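Local coordinates for type C neurotoxin (PDB 3PME), which is a clostridial neurotoxin whose receptor-binding domain, the part modelled here, probably attaches the toxin to nerve-cell membranes through gangliosides and phospholipid, at residues N253-L258 against A328-S333; I109-Q114 against K121-D126; Q217-V222 against Y284-N289; D4-S9 against D197-S202. All coordinates share one frame; numbering follows the deposited sequence.

Contact 1: residues N253-L258 against A328-S333; sequences NNILVL and ALKLQS
The carbonyl oxygen of Leu-329 takes one direct hydrogen bond across the contact, from the backbone N of Leu-256 at 2.9 Å, and a CA-H...O approach from Ile-255 CA supplements it. The bond is bent, 143° at the hydrogen, and the donor stands above the carbonyl plane. Because the two strands cross at 119° instead of running alongside, the backbones meet at this one point and waters fill the next positions. One water accepts from Leu-329 N and can donate to Leu-256 O, 2.7 Å away; the other accepts from Leu-331 N and gives a weak bond to Asn-254 O. The methylenes of Lys-330 wrap that same Asn-254 oxygen, with CG at 3.3 Å, while the chain bends at chi3. Leu-256, itself buried, divides its methyls: CD1 rests on Leu-329 CB, and CD2 lies 3.8 Å from Leu-331 CG, the two leucines crossing at about a right angle. Ile-306 and Ile-249 also pack on Leu-256. Ile-255 CG2 touches Ala-328 CB at 3.9 Å. The crossing joins the two-stranded hairpin 247-260 to strand 326-332 within the beta-trefoil of the C-terminal receptor-binding region.

Contact 2: residues I109-Q114 against K121-D126; sequences IEWILQ and KSLIFD
Backbone hydrogen bonds carry most of this contact. Three antiparallel hydrogen-bonded pairs, Ile-109 with Phe-125, Trp-111 with Leu-123 and Leu-113 with Lys-121, each exchange two N-H...O bonds. The Trp-111 N to Leu-123 O bond is 2.8 Å long and lies in the carbonyl plane, whereas Leu-113 N meets Lys-121 O nearly along the C=O axis, at 171° on the hydrogen. The non-hydrogen-bonded pairs between them, Glu-110 with Ile-124 and Ile-112 with Ser-122, add CA-H...O approaches, of which Ser-122 CA to Trp-111 O is 3.1 Å.

The two strands, 108-114 and 120-126, follow each other in the chain across a short connection and so form a beta hairpin, with 120-126 at the edge of a five-stranded sheet in the concanavalin-like, jelly-roll part of the receptor-binding fragment.

Apolar contacts gather on the face bearing Ile-109, Trp-111, Leu-123 and Phe-125. Trp-111 and Leu-123 lie side by side, CD1 of the indole 4.0 Å from CD1 of the leucine, and Trp-100 meets the indole ring at a small interplanar angle. Ile-109 CG1 comes to Phe-125 CB and to the edge of that ring, near its plane. Met-153, Leu-155 and Ile-157 of strand 152-157 pack against this face.

The face of Glu-110, Ile-112, Ser-122 and Ile-124 is mixed, and carries the polar side-chain bond. Glu-110 is extended, CG anti to the backbone N (chi1 -173°), and runs beside Ile-124 CG1; its OE2 accepts a weak bond from Ser-122 OG at 3.1 Å, while OE1 forms a salt bridge with Arg-105. Ile-112 CD1 presses on Ser-122 CB at 3.3 Å, tighter than usual van der Waals contact.

Contact 3: residues Q217-V222 against Y284-N289; sequences QILRNV and YSRILN
A type I beta turn, Leu-219 to Val-222, follows helix 207-218 and brings the chain out of the jelly-roll half toward the trefoil half, where it meets the loop 284-289 between strands 273-277 and 292-299. Leu-219, with positive phi (61°), is where the backbone leaves helical geometry, and the turn closes through Val-222 N to Leu-219 O at 2.9 Å. Lys-224 reinforces it from beyond, its NZ bonding to the carbonyl oxygens of Ile-218, Leu-219 and Val-222.

Between the two segments the polar link is Asn-289 N to Asn-221 O, 2.8 Å long and fairly straight at 165°, although the donor stands 34° above the carbonyl plane. The same oxygen receives a CA-H...O approach from Leu-288 CA at 3.2 Å, and Leu-288 CB and CD2 also lie close to it, so one residue wraps the acceptor while the next donates to it. Val-222 and Leu-288 form a single backbone bridge, their CA atoms 4.6 Å apart. Asn-289 presents CB toward Asn-221 O, with its CG anti to the backbone N, and its OD1 accepts from the backbone N of Asn-347, which ties this end of the loop to strand 343-347.

The remaining side-chain contacts are few. Val-222 sets CG1 anti to its backbone N and CG2 beside it, and CG2 meets Leu-288 CD2 obliquely at 4.0 Å. Arg-286 reaches out extended from CG to NE and crosses Leu-219 at about a right angle, its guanidinium NH1 in van der Waals packing against the leucine methyl, 3.7 Å from Leu-219 CD1.

Contact 4: residues D4-S9 against D197-S202; sequences DSKILS and DFNIFS
Ile-200 forms the apolar centre, with Ile-7 and Leu-8 both set against it. In Ile-7, chi1 of 61° places CG1 between the two backbone branches, and CD1 thereby reaches Ile-200 CG2 at 3.7 Å. Leu-8 CD2 bridges Ile-200 CD1 and the edge of the Phe-198 ring, where CE1 is 4.0 Å away; Ile-179 packs on Leu-8 and Ile-200. Two residues opposite one make a classic beta bulge, and Ile-200 O accordingly takes Ile-7 N (2.9 Å) and, weakly, Leu-8 N (3.3 Å). Ile-200 N returns a bond to Leu-8 O, its donor standing above that carbonyl plane. Past the bulge, Ser-202 N donates to Ser-5 O at 2.8 Å, in the carbonyl plane. Phe-201 turns its ring edge, CD2, to Ser-5 OG at 3.5 Å, a hydroxyl whose hydrogen bond is with Ile-2 O. At the polar edge Lys-6, bent at chi3, crosses the Asn-199 side chain obliquely and reaches Ser-9 OG with a weak bond from NZ. The chemistry implies that backbone bonding through the bulge, backed by an apolar core, fastens the N-terminal strand 6-13 to strand 193-201 in the jelly-roll sheet.

Contacts 2 and 4 are buried in the jelly-roll part, their nearest atoms about 6 Å apart, with contact 2 nested in the chain loop that contact 4 closes. Both are antiparallel pairings, regular in the first and bulged in the second. Contacts 1 and 3 are only partly buried and belong to the C-terminal receptor-binding region, where their segments alternate along the chain; each crosses with a single direct hydrogen bond, and contact 1 adds water bridges. Contact 3 lies nearest the chain's centre and touches contact 4 by packing of Gln-217 on Asn-199, whereas contacts 1 and 2 lie on opposite sides, their centres about 50 Å apart.

Contact 1: residues N253-L258 against A328-S333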
# COMPACT_ATOMS: atom_id res chain seq x y z
N ASN A 253 -19.32 -26.76 -9.01
CA ASN A 253 -20.75 -27.03 -9.07
C ASN A 253 -21.59 -25.75 -9.14
O ASN A 253 -22.55 -25.57 -8.38
CB ASN A 253 -21.20 -27.90 -7.90
CG ASN A 253 -20.77 -29.34 -8.04
OD1 ASN A 253 -20.75 -29.88 -9.15
ND2 ASN A 253 -20.42 -29.97 -6.93
N ASN A 254 -21.18 -24.86 -10.05
CA ASN A 254 -21.98 -23.71 -10.45
C ASN A 254 -21.95 -22.50 -9.53
O ASN A 254 -22.68 -21.53 -9.74
CB ASN A 254 -23.42 -24.12 -10.75
CG ASN A 254 -23.52 -25.10 -11.90
OD1 ASN A 254 -22.77 -25.00 -12.88
ND2 ASN A 254 -24.43 -26.06 -11.80
N ILE A 255 -21.12 -22.54 -8.49
CA ILE A 255 -20.93 -21.36 -7.66
C ILE A 255 -19.43 -21.15 -7.47
O ILE A 255 -18.62 -21.96 -7.93
CB ILE A 255 -21.62 -21.47 -6.29
CG1 ILE A 255 -20.96 -22.57 -5.47
CG2 ILE A 255 -23.13 -21.71 -6.46
CD1 ILE A 255 -21.09 -22.35 -3.98
N LEU A 256 -19.07 -20.05 -6.82
CA LEU A 256 -17.66 -19.81 -6.54
C LEU A 256 -17.36 -20.17 -5.08
O LEU A 256 -18.15 -19.88 -4.18
CB LEU A 256 -17.33 -18.34 -6.77
CG LEU A 256 -17.49 -17.85 -8.20
CD1 LEU A 256 -17.24 -16.34 -8.25
CD2 LEU A 256 -16.53 -18.60 -9.12
N VAL A 257 -16.21 -20.79 -4.87
CA VAL A 257 -15.76 -21.08 -3.51
C VAL A 257 -14.29 -20.71 -3.39
O VAL A 257 -13.64 -20.42 -4.40
CB VAL A 257 -15.95 -22.57 -3.14
CG1 VAL A 257 -17.43 -22.93 -3.07
CG2 VAL A 257 -15.19 -23.44 -4.11
N LEU A 258 -13.77 -20.72 -2.17
CA LEU A 258 -12.37 -20.40 -1.92
C LEU A 258 -11.58 -21.67 -1.63
O LEU A 258 -11.82 -22.34 -0.63
CB LEU A 258 -12.24 -19.41 -0.75
CG LEU A 258 -13.14 -18.16 -0.82
CD1 LEU A 258 -12.88 -17.21 0.36
CD2 LEU A 258 -12.96 -17.44 -2.15
N ALA A 328 -24.98 -16.99 -2.89
CA ALA A 328 -23.74 -17.40 -3.50
C ALA A 328 -23.42 -16.52 -4.71
O ALA A 328 -24.27 -15.76 -5.19
CB ALA A 328 -23.82 -18.86 -3.92
N LEU A 329 -22.19 -16.62 -5.18
CA LEU A 329 -21.76 -15.94 -6.39
C LEU A 329 -21.55 -16.98 -7.48
O LEU A 329 -21.16 -18.11 -7.20
CB LEU A 329 -20.47 -15.18 -6.12
CG LEU A 329 -20.53 -14.17 -4.98
CD1 LEU A 329 -19.19 -13.48 -4.91
CD2 LEU A 329 -21.65 -13.16 -5.20
N LYS A 330 -21.81 -16.60 -8.73
CA LYS A 330 -21.71 -17.54 -9.84
C LYS A 330 -21.00 -16.88 -11.00
O LYS A 330 -20.83 -15.67 -11.02
CB LYS A 330 -23.12 -17.97 -10.30
CG LYS A 330 -23.99 -18.52 -9.17
CD LYS A 330 -25.44 -18.67 -9.60
CE LYS A 330 -25.60 -19.73 -10.66
NZ LYS A 330 -27.03 -19.89 -11.04
N LEU A 331 -20.58 -17.70 -11.96
CA LEU A 331 -20.02 -17.21 -13.21
C LEU A 331 -21.10 -17.19 -14.30
O LEU A 331 -21.89 -18.13 -14.41
CB LEU A 331 -18.86 -18.11 -13.67
CG LEU A 331 -17.62 -18.12 -12.76
CD1 LEU A 331 -16.50 -18.97 -13.33
CD2 LEU A 331 -17.16 -16.70 -12.52
N GLN A 332 -21.11 -16.13 -15.09
CA GLN A 332 -22.04 -15.98 -16.22
C GLN A 332 -21.25 -15.73 -17.50
O GLN A 332 -20.38 -14.86 -17.54
CB GLN A 332 -23.00 -14.82 -15.96
CG GLN A 332 -23.85 -14.42 -17.16
CD GLN A 332 -24.93 -13.43 -16.80
OE1 GLN A 332 -25.79 -13.71 -15.95
NE2 GLN A 332 -24.89 -12.26 -17.42
N SER A 333 -21.56 -16.47 -18.57
CA SER A 333 -20.79 -16.32 -19.81
C SER A 333 -21.33 -15.20 -20.71
O SER A 333 -20.59 -14.68 -21.55
CB SER A 333 -20.73 -17.64 -20.58
OG SER A 333 -22.03 -18.07 -20.89
O HOH W 1 -21.11 -20.57 -12.09
O HOH W 2 -20.28 -18.19 -3.89

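Contact 2: residues I109-Q114 against K121-D126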
# COMPACT_ATOMS: atom_id res chain seq x y z
N ILE A 109 13.82 -0.40 8.91
CA ILE A 109 14.29 0.92 8.52
C ILE A 109 14.92 1.59 9.74
O ILE A 109 14.44 1.41 10.87
CB ILE A 109 13.19 1.83 7.92
CG1 ILE A 109 12.02 1.99 8.87
CG2 ILE A 109 12.73 1.32 6.57
CD1 ILE A 109 11.18 3.21 8.56
N GLU A 110 15.99 2.34 9.50
CA GLU A 110 16.73 2.96 10.59
C GLU A 110 17.09 4.39 10.24
O GLU A 110 17.67 4.67 9.19
CB GLU A 110 18.00 2.16 10.91
CG GLU A 110 18.73 2.66 12.15
CD GLU A 110 19.91 1.78 12.56
OE1 GLU A 110 20.33 0.93 11.75
OE2 GLU A 110 20.43 1.95 13.69
N TRP A 111 16.74 5.31 11.15
CA TRP A 111 17.06 6.72 10.99
C TRP A 111 18.17 7.05 11.97
O TRP A 111 18.06 6.75 13.16
CB TRP A 111 15.84 7.58 11.28
CG TRP A 111 16.14 9.05 11.45
CD1 TRP A 111 16.47 9.69 12.61
CD2 TRP A 111 16.10 10.06 10.44
NE1 TRP A 111 16.65 11.03 12.38
CE2 TRP A 111 16.43 11.29 11.06
CE3 TRP A 111 15.81 10.05 9.08
CZ2 TRP A 111 16.48 12.49 10.35
CZ3 TRP A 111 15.86 11.25 8.37
CH2 TRP A 111 16.19 12.44 9.02
N ILE A 112 19.23 7.65 11.46
CA ILE A 112 20.44 7.87 12.23
C ILE A 112 20.77 9.35 12.27
O ILE A 112 20.72 10.02 11.25
CB ILE A 112 21.62 7.10 11.59
CG1 ILE A 112 21.40 5.59 11.71
CG2 ILE A 112 22.96 7.53 12.22
CD1 ILE A 112 21.93 5.01 12.99
N LEU A 113 21.11 9.84 13.46
CA LEU A 113 21.57 11.21 13.66
C LEU A 113 22.92 11.13 14.33
O LEU A 113 23.07 10.48 15.36
CB LEU A 113 20.60 12.00 14.55
CG LEU A 113 20.93 13.49 14.70
CD1 LEU A 113 20.74 14.22 13.37
CD2 LEU A 113 20.05 14.15 15.78
N GLN A 114 23.92 11.79 13.74
CA GLN A 114 25.30 11.60 14.17
C GLN A 114 26.00 12.92 14.44
O GLN A 114 25.97 13.83 13.60
CB GLN A 114 26.05 10.79 13.12
CG GLN A 114 27.49 10.48 13.46
CD GLN A 114 28.01 9.37 12.59
OE1 GLN A 114 27.51 8.24 12.65
NE2 GLN A 114 28.99 9.67 11.76
N LYS A 121 22.72 8.32 17.40
CA LYS A 121 21.50 7.74 17.96
C LYS A 121 20.66 7.28 16.78
O LYS A 121 20.77 7.82 15.68
CB LYS A 121 20.71 8.78 18.76
CG LYS A 121 21.46 9.35 19.96
CD LYS A 121 21.83 8.25 20.94
CE LYS A 121 22.36 8.84 22.25
NZ LYS A 121 21.25 9.23 23.15
N SER A 122 19.82 6.27 17.00
CA SER A 122 19.01 5.76 15.91
C SER A 122 17.58 5.45 16.32
O SER A 122 17.29 5.16 17.49
CB SER A 122 19.66 4.51 15.31
OG SER A 122 19.70 3.46 16.26
N LEU A 123 16.68 5.54 15.35
CA LEU A 123 15.31 5.04 15.47
C LEU A 123 15.24 3.86 14.54
O LEU A 123 15.65 3.96 13.39
CB LEU A 123 14.32 6.10 15.03
CG LEU A 123 14.26 7.37 15.89
CD1 LEU A 123 13.58 8.49 15.10
CD2 LEU A 123 13.50 7.04 17.17
N ILE A 124 14.72 2.74 15.03
CA ILE A 124 14.67 1.52 14.25
C ILE A 124 13.26 0.97 14.25
O ILE A 124 12.61 0.90 15.29
CB ILE A 124 15.65 0.47 14.81
CG1 ILE A 124 17.07 1.04 14.88
CG2 ILE A 124 15.65 -0.78 13.94
CD1 ILE A 124 18.04 0.19 15.70
N PHE A 125 12.77 0.60 13.08
CA PHE A 125 11.44 0.02 12.97
C PHE A 125 11.49 -1.25 12.12
O PHE A 125 11.92 -1.22 10.96
CB PHE A 125 10.46 1.02 12.37
CG PHE A 125 9.07 0.48 12.18
CD1 PHE A 125 8.27 0.20 13.28
CD2 PHE A 125 8.57 0.25 10.91
CE1 PHE A 125 6.98 -0.29 13.10
CE2 PHE A 125 7.28 -0.26 10.73
CZ PHE A 125 6.49 -0.53 11.82
N ASP A 126 11.03 -2.35 12.70
CA ASP A 126 10.95 -3.62 11.99
C ASP A 126 9.69 -3.65 11.13
O ASP A 126 8.60 -3.99 11.61
CB ASP A 126 10.92 -4.76 13.01
CG ASP A 126 10.86 -6.14 12.37
OD1 ASP A 126 10.73 -6.24 11.14
OD2 ASP A 126 10.94 -7.14 13.13

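Contact 3: residues Q217-V222 against Y284-N289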
# COMPACT_ATOMS: atom_id res chain seq x y z
N GLN A 217 -2.13 12.40 1.78
CA GLN A 217 -1.27 11.74 0.81
C GLN A 217 -1.63 10.29 0.53
O GLN A 217 -1.12 9.69 -0.42
CB GLN A 217 0.19 11.86 1.24
CG GLN A 217 0.71 13.30 1.23
CD GLN A 217 2.13 13.40 1.72
OE1 GLN A 217 2.70 12.42 2.21
NE2 GLN A 217 2.73 14.57 1.57
N ILE A 218 -2.50 9.71 1.35
CA ILE A 218 -2.91 8.32 1.10
C ILE A 218 -3.89 8.24 -0.07
O ILE A 218 -4.08 7.16 -0.63
CB ILE A 218 -3.47 7.63 2.34
CG1 ILE A 218 -3.36 6.10 2.20
CG2 ILE A 218 -4.90 8.07 2.60
CD1 ILE A 218 -3.57 5.32 3.50
N LEU A 219 -4.48 9.38 -0.44
CA LEU A 219 -5.48 9.46 -1.51
C LEU A 219 -6.69 8.60 -1.18
O LEU A 219 -6.90 7.52 -1.75
CB LEU A 219 -4.90 9.06 -2.87
CG LEU A 219 -3.62 9.76 -3.32
CD1 LEU A 219 -3.32 9.36 -4.76
CD2 LEU A 219 -3.73 11.28 -3.21
N ARG A 220 -7.50 9.09 -0.26
CA ARG A 220 -8.65 8.35 0.21
C ARG A 220 -9.68 8.11 -0.89
O ARG A 220 -10.54 7.26 -0.74
CB ARG A 220 -9.31 9.06 1.40
CG ARG A 220 -8.43 9.11 2.64
CD ARG A 220 -9.21 8.72 3.88
NE ARG A 220 -8.37 8.73 5.08
CZ ARG A 220 -7.82 7.64 5.62
NH1 ARG A 220 -8.03 6.45 5.09
NH2 ARG A 220 -7.07 7.76 6.71
N ASN A 221 -9.61 8.87 -1.99
CA ASN A 221 -10.52 8.63 -3.12
C ASN A 221 -10.21 7.36 -3.87
O ASN A 221 -11.06 6.87 -4.63
CB ASN A 221 -10.45 9.76 -4.13
CG ASN A 221 -11.10 11.02 -3.64
OD1 ASN A 221 -11.81 11.01 -2.65
ND2 ASN A 221 -10.87 12.12 -4.35
N VAL A 222 -9.00 6.86 -3.70
CA VAL A 222 -8.48 5.83 -4.59
C VAL A 222 -8.46 4.49 -3.86
O VAL A 222 -7.89 4.38 -2.78
CB VAL A 222 -7.05 6.18 -5.07
CG1 VAL A 222 -6.51 5.10 -5.99
CG2 VAL A 222 -7.05 7.55 -5.78
N TYR A 284 -7.55 0.54 -17.60
CA TYR A 284 -6.45 0.79 -16.68
C TYR A 284 -6.53 2.11 -15.91
O TYR A 284 -5.56 2.51 -15.28
CB TYR A 284 -5.10 0.63 -17.38
CG TYR A 284 -4.92 -0.74 -18.01
CD1 TYR A 284 -5.27 -0.96 -19.33
CD2 TYR A 284 -4.40 -1.80 -17.29
CE1 TYR A 284 -5.12 -2.20 -19.92
CE2 TYR A 284 -4.23 -3.05 -17.87
CZ TYR A 284 -4.60 -3.24 -19.19
OH TYR A 284 -4.44 -4.47 -19.79
N SER A 285 -7.68 2.78 -15.93
CA SER A 285 -7.85 3.96 -15.07
C SER A 285 -8.00 3.57 -13.60
O SER A 285 -8.31 2.42 -13.27
CB SER A 285 -9.02 4.84 -15.53
OG SER A 285 -10.27 4.20 -15.34
N ARG A 286 -7.76 4.52 -12.70
CA ARG A 286 -7.86 4.25 -11.27
C ARG A 286 -9.29 3.96 -10.85
O ARG A 286 -10.23 4.60 -11.33
CB ARG A 286 -7.30 5.40 -10.45
CG ARG A 286 -5.81 5.59 -10.60
CD ARG A 286 -5.35 6.84 -9.86
NE ARG A 286 -3.89 6.88 -9.77
CZ ARG A 286 -3.22 7.78 -9.04
NH1 ARG A 286 -3.88 8.71 -8.37
NH2 ARG A 286 -1.90 7.74 -9.00
N ILE A 287 -9.44 3.00 -9.95
CA ILE A 287 -10.74 2.68 -9.37
C ILE A 287 -10.95 3.51 -8.12
O ILE A 287 -10.13 3.50 -7.20
CB ILE A 287 -10.84 1.19 -9.05
CG1 ILE A 287 -10.68 0.38 -10.35
CG2 ILE A 287 -12.19 0.88 -8.41
CD1 ILE A 287 -10.68 -1.13 -10.15
N LEU A 288 -12.04 4.26 -8.10
CA LEU A 288 -12.31 5.21 -7.03
C LEU A 288 -13.36 4.72 -6.06
O LEU A 288 -14.23 3.92 -6.39
CB LEU A 288 -12.75 6.56 -7.61
CG LEU A 288 -11.77 7.19 -8.60
CD1 LEU A 288 -12.25 8.59 -8.98
CD2 LEU A 288 -10.35 7.24 -8.04
N ASN A 289 -13.27 5.22 -4.84
CA ASN A 289 -14.28 5.01 -3.84
C ASN A 289 -15.70 5.27 -4.36
O ASN A 289 -16.01 6.36 -4.84
CB ASN A 289 -13.94 5.93 -2.65
CG ASN A 289 -14.89 5.77 -1.51
OD1 ASN A 289 -15.16 4.66 -1.04
ND2 ASN A 289 -15.43 6.89 -1.03

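Contact 4: residues D4-S9 against D197-S202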
# COMPACT_ATOMS: atom_id res chain seq x y z
N ASP A 4 3.30 25.73 5.30
CA ASP A 4 4.04 26.96 5.56
C ASP A 4 5.44 26.71 6.12
O ASP A 4 6.33 27.56 6.01
CB ASP A 4 3.27 27.88 6.52
CG ASP A 4 2.21 28.70 5.81
OD1 ASP A 4 2.41 29.05 4.62
OD2 ASP A 4 1.18 29.02 6.44
N SER A 5 5.65 25.54 6.73
CA SER A 5 6.94 25.22 7.33
C SER A 5 7.74 24.26 6.46
O SER A 5 8.80 23.79 6.86
CB SER A 5 6.75 24.62 8.72
OG SER A 5 6.02 23.41 8.65
N LYS A 6 7.23 23.96 5.27
CA LYS A 6 7.92 23.06 4.36
C LYS A 6 9.12 23.76 3.74
O LYS A 6 8.97 24.78 3.06
CB LYS A 6 6.95 22.58 3.27
CG LYS A 6 7.36 21.31 2.57
CD LYS A 6 6.15 20.56 2.01
CE LYS A 6 5.30 21.46 1.14
NZ LYS A 6 4.20 20.70 0.46
N ILE A 7 10.32 23.24 3.97
CA ILE A 7 11.53 23.84 3.39
C ILE A 7 12.10 23.00 2.24
O ILE A 7 13.06 23.40 1.59
CB ILE A 7 12.60 24.16 4.45
CG1 ILE A 7 13.06 22.90 5.19
CG2 ILE A 7 12.08 25.20 5.44
CD1 ILE A 7 14.11 22.12 4.44
N LEU A 8 11.51 21.83 2.01
CA LEU A 8 11.85 21.01 0.86
C LEU A 8 10.66 20.14 0.54
O LEU A 8 10.07 19.53 1.43
CB LEU A 8 13.09 20.14 1.14
CG LEU A 8 13.47 19.19 -0.00
CD1 LEU A 8 13.96 19.99 -1.20
CD2 LEU A 8 14.55 18.22 0.45
N SER A 9 10.26 20.10 -0.73
CA SER A 9 9.15 19.27 -1.15
C SER A 9 9.43 18.76 -2.56
O SER A 9 9.29 19.50 -3.54
CB SER A 9 7.84 20.07 -1.10
OG SER A 9 6.72 19.22 -1.28
N ASP A 197 6.58 11.50 -2.19
CA ASP A 197 6.18 12.66 -1.40
C ASP A 197 7.20 13.01 -0.32
O ASP A 197 6.86 13.22 0.84
CB ASP A 197 4.77 12.45 -0.82
CG ASP A 197 3.71 12.33 -1.90
OD1 ASP A 197 3.41 13.34 -2.55
OD2 ASP A 197 3.18 11.22 -2.09
N PHE A 198 8.46 13.08 -0.71
CA PHE A 198 9.51 13.43 0.24
C PHE A 198 9.46 14.92 0.62
O PHE A 198 9.55 15.79 -0.25
CB PHE A 198 10.90 13.08 -0.28
CG PHE A 198 11.97 13.22 0.76
CD1 PHE A 198 12.65 14.42 0.91
CD2 PHE A 198 12.27 12.17 1.60
CE1 PHE A 198 13.62 14.57 1.88
CE2 PHE A 198 13.24 12.30 2.58
CZ PHE A 198 13.92 13.51 2.73
N ASN A 199 9.32 15.18 1.93
CA ASN A 199 9.20 16.54 2.48
C ASN A 199 10.09 16.73 3.70
O ASN A 199 10.27 15.82 4.51
CB ASN A 199 7.77 16.80 2.96
CG ASN A 199 6.79 16.96 1.81
OD1 ASN A 199 7.11 17.56 0.80
ND2 ASN A 199 5.58 16.44 1.99
N ILE A 200 10.63 17.94 3.85
CA ILE A 200 11.28 18.30 5.11
C ILE A 200 10.64 19.59 5.62
O ILE A 200 10.38 20.50 4.85
CB ILE A 200 12.79 18.49 4.96
CG1 ILE A 200 13.43 17.17 4.49
CG2 ILE A 200 13.42 18.94 6.30
CD1 ILE A 200 14.92 17.23 4.26
N PHE A 201 10.36 19.63 6.92
CA PHE A 201 9.69 20.76 7.56
C PHE A 201 10.63 21.37 8.59
O PHE A 201 11.42 20.65 9.21
CB PHE A 201 8.41 20.30 8.27
CG PHE A 201 7.40 19.65 7.36
CD1 PHE A 201 7.51 18.30 7.03
CD2 PHE A 201 6.33 20.37 6.86
CE1 PHE A 201 6.58 17.70 6.20
CE2 PHE A 201 5.40 19.78 6.03
CZ PHE A 201 5.53 18.44 5.70
N SER A 202 10.52 22.68 8.79
CA SER A 202 11.38 23.38 9.75
C SER A 202 10.72 23.50 11.12
O SER A 202 10.99 24.42 11.88
CB SER A 202 11.71 24.78 9.23
OG SER A 202 10.52 25.52 9.09